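Local structure of A197 (Sulfolobus turreted icosahedral virus, 2C0N) at residues M1-F6 against Y54-F59. The protein is probably a glycosyltransferase of the GT-A fold, made by a virus of crenarchaea and expected to transfer sugar from an activated donor. Numbering follows the deposited sequence.
Sequences MRTLFF and YDTLAF. With SO4 (sulfate ion), chain D.
Backbone hydrogen bonds tie strand 3-6 to strand 56-59 in parallel. Leu4 reaches across with both its polar main-chain atoms: its N donates to Thr56 O (3.0 Å), nearly along the C=O axis, and its O accepts Ala58 N at 2.9 Å, the donor lying above the carbonyl plane. Phe6 N continues the ladder to Ala58 O at 2.7 Å. At the start of the ladder, Arg2 O is gripped twice, by Asp55 N within the carbonyl plane and, less straight, by Thr56 N. Asp55 suits this turn into the strand because its short side chain points across at segment 1-6, so that OD2 takes Arg2 N (2.8 Å) on its anti lone pair.

The long chain of Arg2 bends at chi3 (-67°), and its NE and NH2 bind a sulfate ion, probably from the crystallisation liquor, while NH1 forms a salt bridge with Glu27. Its CG and CD cross Tyr54 obliquely, guanidinium and ring planes being 84° apart. Glu27 also accepts a hydrogen bond from Tyr54 OH, so one carboxylate serves both residues. Leu4 CD2 lies over one face of the Tyr54 ring in a CH-pi contact.

Side chains alternate between the two faces of the sheet. On that of Thr3 and Phe5, Ala58 CB stands over the centre of the Phe5 ring, 3.7 Å from its centroid, in a CH-pi contact; the small side chain lets the ring lie directly over it, and Thr3 CG2 touches the same methyl. On the other, covered by helix 37-50, Leu57 CD2 lies over the centre of one face of the Phe59 ring and also meets Phe6 CD1. Most side-chain polar contacts thus gather at the entry to the strands, whereas further along the side-chain contacts are apolar on both faces, as befits parallel core strands of the Rossmann-like sheet in a GT-A fold.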
loop_
_atom_site.group_PDB
_atom_site.type_symbol
_atom_site.label_atom_id
_atom_site.label_comp_id
_atom_site.label_asym_id
_atom_site.label_seq_id
_atom_site.Cartn_x
_atom_site.Cartn_y
_atom_site.Cartn_z
HETATM N N MSE A 1 24.435 7.287 4.437
HETATM C CA MSE A 1 23.497 7.928 3.495
HETATM C C MSE A 1 22.075 7.548 3.870
HETATM O O MSE A 1 21.795 6.364 4.094
HETATM C CB MSE A 1 23.790 7.476 2.075
HETATM C CG MSE A 1 22.956 8.186 1.034
HETATM SE SE MSE A 1 23.174 7.518 -0.758
HETATM C CE MSE A 1 22.350 5.771 -0.644
ATOM N N ARG A 2 21.197 8.549 3.938
ATOM C CA ARG A 2 19.798 8.337 4.249
ATOM C C ARG A 2 18.923 8.788 3.087
ATOM O O ARG A 2 18.995 9.924 2.642
ATOM C CB ARG A 2 19.378 9.062 5.521
ATOM C CG ARG A 2 18.012 8.596 5.991
ATOM C CD ARG A 2 17.707 8.927 7.399
ATOM N NE ARG A 2 18.565 8.176 8.288
ATOM C CZ ARG A 2 18.437 6.891 8.619
ATOM N NH1 ARG A 2 17.439 6.143 8.163
ATOM N NH2 ARG A 2 19.329 6.348 9.425
ATOM N N THR A 3 18.088 7.870 2.626
ATOM C CA THR A 3 17.322 8.029 1.403
ATOM C C THR A 3 15.843 8.109 1.719
ATOM O O THR A 3 15.314 7.285 2.486
ATOM C CB THR A 3 17.593 6.839 0.484
ATOM O OG1 THR A 3 19.005 6.762 0.250
ATOM C CG2 THR A 3 16.870 6.957 -0.830
ATOM N N LEU A 4 15.195 9.094 1.108
ATOM C CA LEU A 4 13.770 9.257 1.159
ATOM C C LEU A 4 13.202 8.966 -0.228
ATOM O O LEU A 4 13.522 9.660 -1.223
ATOM C CB LEU A 4 13.398 10.666 1.595
ATOM C CG LEU A 4 11.926 10.924 1.913
ATOM C CD1 LEU A 4 11.402 9.901 2.895
ATOM C CD2 LEU A 4 11.779 12.294 2.473
ATOM N N PHE A 5 12.376 7.922 -0.283
ATOM C CA PHE A 5 11.728 7.517 -1.526
ATOM C C PHE A 5 10.449 8.324 -1.784
ATOM O O PHE A 5 9.604 8.426 -0.932
ATOM C CB PHE A 5 11.385 6.029 -1.504
ATOM C CG PHE A 5 12.560 5.147 -1.737
ATOM C CD1 PHE A 5 13.520 4.989 -0.746
ATOM C CD2 PHE A 5 12.733 4.488 -2.934
ATOM C CE1 PHE A 5 14.624 4.189 -0.962
ATOM C CE2 PHE A 5 13.832 3.688 -3.162
ATOM C CZ PHE A 5 14.777 3.536 -2.148
ATOM N N PHE A 6 10.303 8.846 -2.985
ATOM C CA PHE A 6 9.079 9.528 -3.372
ATOM C C PHE A 6 8.480 8.716 -4.492
ATOM O O PHE A 6 9.129 8.474 -5.515
ATOM C CB PHE A 6 9.361 10.953 -3.810
ATOM C CG PHE A 6 9.672 11.888 -2.661
ATOM C CD1 PHE A 6 10.935 11.945 -2.135
ATOM C CD2 PHE A 6 8.673 12.652 -2.086
ATOM C CE1 PHE A 6 11.223 12.771 -1.058
ATOM C CE2 PHE A 6 8.940 13.477 -1.018
ATOM C CZ PHE A 6 10.198 13.543 -0.506
ATOM N N TYR A 54 17.560 13.819 5.300
ATOM C CA TYR A 54 17.637 12.935 4.150
ATOM C C TYR A 54 18.637 13.507 3.177
ATOM O O TYR A 54 18.615 14.692 2.904
ATOM C CB TYR A 54 16.247 12.725 3.542
ATOM C CG TYR A 54 15.361 12.058 4.567
ATOM C CD1 TYR A 54 14.587 12.809 5.414
ATOM C CD2 TYR A 54 15.357 10.677 4.736
ATOM C CE1 TYR A 54 13.799 12.209 6.398
ATOM C CE2 TYR A 54 14.579 10.070 5.727
ATOM C CZ TYR A 54 13.796 10.839 6.548
ATOM O OH TYR A 54 13.022 10.259 7.564
ATOM N N ASP A 55 19.516 12.636 2.688
ATOM C CA ASP A 55 20.675 13.009 1.870
ATOM C C ASP A 55 20.367 12.794 0.404
ATOM O O ASP A 55 21.017 13.375 -0.460
ATOM C CB ASP A 55 21.867 12.094 2.167
ATOM C CG ASP A 55 22.283 12.110 3.619
ATOM O OD1 ASP A 55 22.438 13.203 4.183
ATOM O OD2 ASP A 55 22.461 11.010 4.178
ATOM N N THR A 56 19.452 11.863 0.137
ATOM C CA THR A 56 19.187 11.383 -1.194
ATOM C C THR A 56 17.684 11.318 -1.419
ATOM O O THR A 56 16.947 10.800 -0.597
ATOM C CB THR A 56 19.864 10.004 -1.409
ATOM O OG1 THR A 56 21.289 10.157 -1.224
ATOM C CG2 THR A 56 19.607 9.473 -2.800
ATOM N N LEU A 57 17.253 11.873 -2.533
ATOM C CA LEU A 57 15.870 11.762 -2.983
ATOM C C LEU A 57 15.867 10.636 -3.991
ATOM O O LEU A 57 16.528 10.744 -5.033
ATOM C CB LEU A 57 15.432 13.060 -3.656
ATOM C CG LEU A 57 13.921 13.295 -3.851
ATOM C CD1 LEU A 57 13.657 14.695 -4.316
ATOM C CD2 LEU A 57 13.372 12.351 -4.855
ATOM N N ALA A 58 15.127 9.573 -3.683
ATOM C CA ALA A 58 14.950 8.468 -4.620
ATOM C C ALA A 58 13.553 8.565 -5.195
ATOM O O ALA A 58 12.578 8.550 -4.427
ATOM C CB ALA A 58 15.128 7.156 -3.922
ATOM N N PHE A 59 13.436 8.708 -6.525
ATOM C CA PHE A 59 12.128 8.543 -7.202
ATOM C C PHE A 59 11.949 7.088 -7.613
ATOM O O PHE A 59 12.865 6.494 -8.223
ATOM C CB PHE A 59 12.084 9.391 -8.467
ATOM C CG PHE A 59 11.779 10.826 -8.221
ATOM C CD1 PHE A 59 10.633 11.197 -7.562
ATOM C CD2 PHE A 59 12.614 11.809 -8.711
ATOM C CE1 PHE A 59 10.306 12.534 -7.378
ATOM C CE2 PHE A 59 12.290 13.155 -8.497
ATOM C CZ PHE A 59 11.153 13.493 -7.839
HETATM S S SO4 D . 22.452 8.494 8.594
HETATM O O1 SO4 D . 23.777 8.960 8.970
HETATM O O2 SO4 D . 22.518 8.085 7.209
HETATM O O3 SO4 D . 22.081 7.390 9.464
HETATM O O4 SO4 D . 21.436 9.547 8.723
#